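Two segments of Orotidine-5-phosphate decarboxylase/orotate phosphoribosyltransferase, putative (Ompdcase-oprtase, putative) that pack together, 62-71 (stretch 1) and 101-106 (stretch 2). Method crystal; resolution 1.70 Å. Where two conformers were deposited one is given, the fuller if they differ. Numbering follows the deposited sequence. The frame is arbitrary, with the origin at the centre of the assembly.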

# COMPACT_ATOMS: atom_id res chain seq x y z
N GLY A 62 9.26 -15.99 -5.33
CA GLY A 62 9.39 -14.88 -4.40
C GLY A 62 8.74 -15.05 -3.04
O GLY A 62 9.36 -14.75 -2.01
N TRP A 63 7.48 -15.51 -3.02
CA TRP A 63 6.75 -15.74 -1.76
C TRP A 63 7.45 -16.77 -0.90
O TRP A 63 7.63 -16.57 0.30
CB TRP A 63 5.31 -16.21 -2.01
CG TRP A 63 4.52 -16.41 -0.72
CD1 TRP A 63 3.67 -15.52 -0.14
CD2 TRP A 63 4.52 -17.57 0.14
NE1 TRP A 63 3.15 -16.04 1.02
CE2 TRP A 63 3.65 -17.30 1.21
CE3 TRP A 63 5.17 -18.81 0.09
CZ2 TRP A 63 3.42 -18.21 2.23
CZ3 TRP A 63 4.94 -19.72 1.11
CH2 TRP A 63 4.07 -19.42 2.17
N ALA A 64 7.84 -17.87 -1.54
CA ALA A 64 8.50 -18.98 -0.84
C ALA A 64 9.84 -18.52 -0.28
O ALA A 64 10.22 -18.90 0.83
CB ALA A 64 8.68 -20.18 -1.76
N ALA A 65 10.54 -17.69 -1.05
CA ALA A 65 11.81 -17.10 -0.63
C ALA A 65 11.62 -16.21 0.60
O ALA A 65 12.40 -16.29 1.55
CB ALA A 65 12.44 -16.31 -1.78
N LEU A 66 10.58 -15.38 0.58
CA LEU A 66 10.27 -14.51 1.71
C LEU A 66 9.94 -15.34 2.95
O LEU A 66 10.40 -15.02 4.04
CB LEU A 66 9.12 -13.55 1.37
CG LEU A 66 8.65 -12.59 2.46
CD1 LEU A 66 9.80 -11.75 3.04
CD2 LEU A 66 7.55 -11.68 1.92
N SER A 67 9.15 -16.40 2.76
CA SER A 67 8.79 -17.28 3.86
C SER A 67 10.04 -17.90 4.48
O SER A 67 10.20 -17.91 5.71
CB SER A 67 7.82 -18.38 3.41
OG SER A 67 7.48 -19.22 4.50
N GLU A 68 10.94 -18.38 3.62
CA GLU A 68 12.19 -19.00 4.05
C GLU A 68 13.11 -18.02 4.79
O GLU A 68 13.72 -18.37 5.80
CB GLU A 68 12.91 -19.64 2.86
CG GLU A 68 14.20 -20.37 3.22
CD GLU A 68 14.77 -21.22 2.09
OE1 GLU A 68 15.74 -21.97 2.36
OE2 GLU A 68 14.28 -21.13 0.94
N VAL A 69 13.21 -16.79 4.28
CA VAL A 69 14.03 -15.76 4.92
C VAL A 69 13.48 -15.41 6.31
O VAL A 69 14.25 -15.29 7.26
CB VAL A 69 14.19 -14.49 4.01
CG1 VAL A 69 14.84 -13.34 4.78
CG2 VAL A 69 15.00 -14.82 2.77
N ILE A 70 12.17 -15.26 6.43
CA ILE A 70 11.54 -14.98 7.73
C ILE A 70 11.82 -16.11 8.73
O ILE A 70 12.20 -15.86 9.88
CB ILE A 70 10.02 -14.68 7.59
CG1 ILE A 70 9.83 -13.31 6.91
CG2 ILE A 70 9.31 -14.73 8.94
CD1 ILE A 70 8.40 -13.00 6.50
N ARG A 71 11.67 -17.35 8.27
CA ARG A 71 11.94 -18.53 9.10
C ARG A 71 13.41 -18.56 9.55
O ARG A 71 13.72 -19.07 10.64
CB ARG A 71 11.56 -19.81 8.36
CG ARG A 71 11.25 -21.00 9.25
CD ARG A 71 10.54 -22.11 8.47
N LYS A 101 -0.05 -14.57 9.59
CA LYS A 101 -0.25 -16.01 9.79
C LYS A 101 0.49 -16.86 8.77
O LYS A 101 1.19 -17.80 9.14
CB LYS A 101 -1.75 -16.35 9.81
CG LYS A 101 -2.04 -17.81 10.19
CD LYS A 101 -3.50 -18.03 10.53
CE LYS A 101 -4.36 -18.16 9.28
N HIS A 102 0.34 -16.54 7.48
CA HIS A 102 1.01 -17.32 6.45
C HIS A 102 2.52 -17.11 6.45
O HIS A 102 3.28 -18.08 6.45
CB HIS A 102 0.41 -17.03 5.06
CG HIS A 102 -1.05 -17.36 4.95
ND1 HIS A 102 -1.81 -16.99 3.86
CD2 HIS A 102 -1.89 -18.00 5.80
CE1 HIS A 102 -3.05 -17.41 4.04
NE2 HIS A 102 -3.13 -18.02 5.20
N LEU A 103 2.94 -15.85 6.46
CA LEU A 103 4.37 -15.53 6.45
C LEU A 103 4.98 -15.49 7.85
O LEU A 103 6.21 -15.56 8.00
CB LEU A 103 4.64 -14.21 5.72
CG LEU A 103 4.40 -14.19 4.21
CD1 LEU A 103 4.38 -12.74 3.71
CD2 LEU A 103 5.45 -15.00 3.47
N ASN A 104 4.12 -15.38 8.86
CA ASN A 104 4.51 -15.35 10.28
C ASN A 104 5.43 -14.18 10.63
O ASN A 104 6.34 -14.31 11.45
CB ASN A 104 5.13 -16.68 10.73
CG ASN A 104 4.12 -17.81 10.79
OD1 ASN A 104 3.11 -17.72 11.50
ND2 ASN A 104 4.40 -18.88 10.07
N ALA A 105 5.20 -13.04 9.99
CA ALA A 105 5.84 -11.80 10.40
C ALA A 105 5.19 -11.32 11.69
O ALA A 105 4.04 -11.68 11.98
CB ALA A 105 5.72 -10.74 9.30
N HIS A 106 5.91 -10.53 12.47
CA HIS A 106 5.40 -10.04 13.75
C HIS A 106 4.79 -8.64 13.65
O HIS A 106 4.11 -8.18 14.57
CB HIS A 106 6.53 -10.05 14.80
CG HIS A 106 7.29 -11.33 14.85
ND1 HIS A 106 7.03 -12.31 15.79
CD2 HIS A 106 8.29 -11.81 14.08
CE1 HIS A 106 7.85 -13.33 15.59
NE2 HIS A 106 8.63 -13.05 14.56
O HOH W 1 0.09 -15.40 1.88
O HOH W 2 7.96 -17.73 7.44

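Residues 62-71 form a continuous stretch of helix that packs against the end of a second helix and the loop after it, burying 321 Å² with no direct hydrogen bond between the two; apolar contacts and two bridging waters join them. Gly 62 does not touch stretch 2. The CA-to-CB bond of Trp 63 points sideways to stretch 2, and the side chain (chi1 t) brings its indole nearer. Leu 103 CD2 sits over one face of its five-membered ring, 3.9 Å from the centroid and 27° off the normal, a CH-pi contact; the same methyl lies 3.5 Å from Trp 63 NE1. The indole thus combines an apolar face for Leu 103 with a nitrogen that needs a polar partner: NE1 donates to water 1 (NE1 to O, 3.2 Å), which also hydrogen-bonds His 102 ND1 at 3.2 Å, so a polar link borders the apolar contact. Leu 66 sends CD2 to within 3.8 Å of Leu 103 CD1. Ser 67 lies at the closest backbone approach, its CA 5.4 Å from Leu 103 CA; its small side chain leaves CB 4.1 Å from Leu 103 CD2. Water 2 donates to Ser 67 O and to Leu 103 O, each at 2.8 Å, tying the two backbones together. Ile 70 (chi1 m, chi2 t) points toward stretch 2 and reaches it with both branches: CG2 is 3.3 Å from Leu 103 O and 3.9 Å from Asn 104 O, while CD1 lies 4.0 Å from Leu 103 CB and 4.5 Å from Ala 105 CB. Leu 103, the most covered residue, thus meets Trp 63, Leu 66, Ser 67 and Ile 70; Leu 66, Ile 70 and Leu 103 are all buried, and their branched apolar side chains suit a contact without direct hydrogen bonds. Beyond it, Asn 104 adopts positive phi as the chain leaves helical geometry.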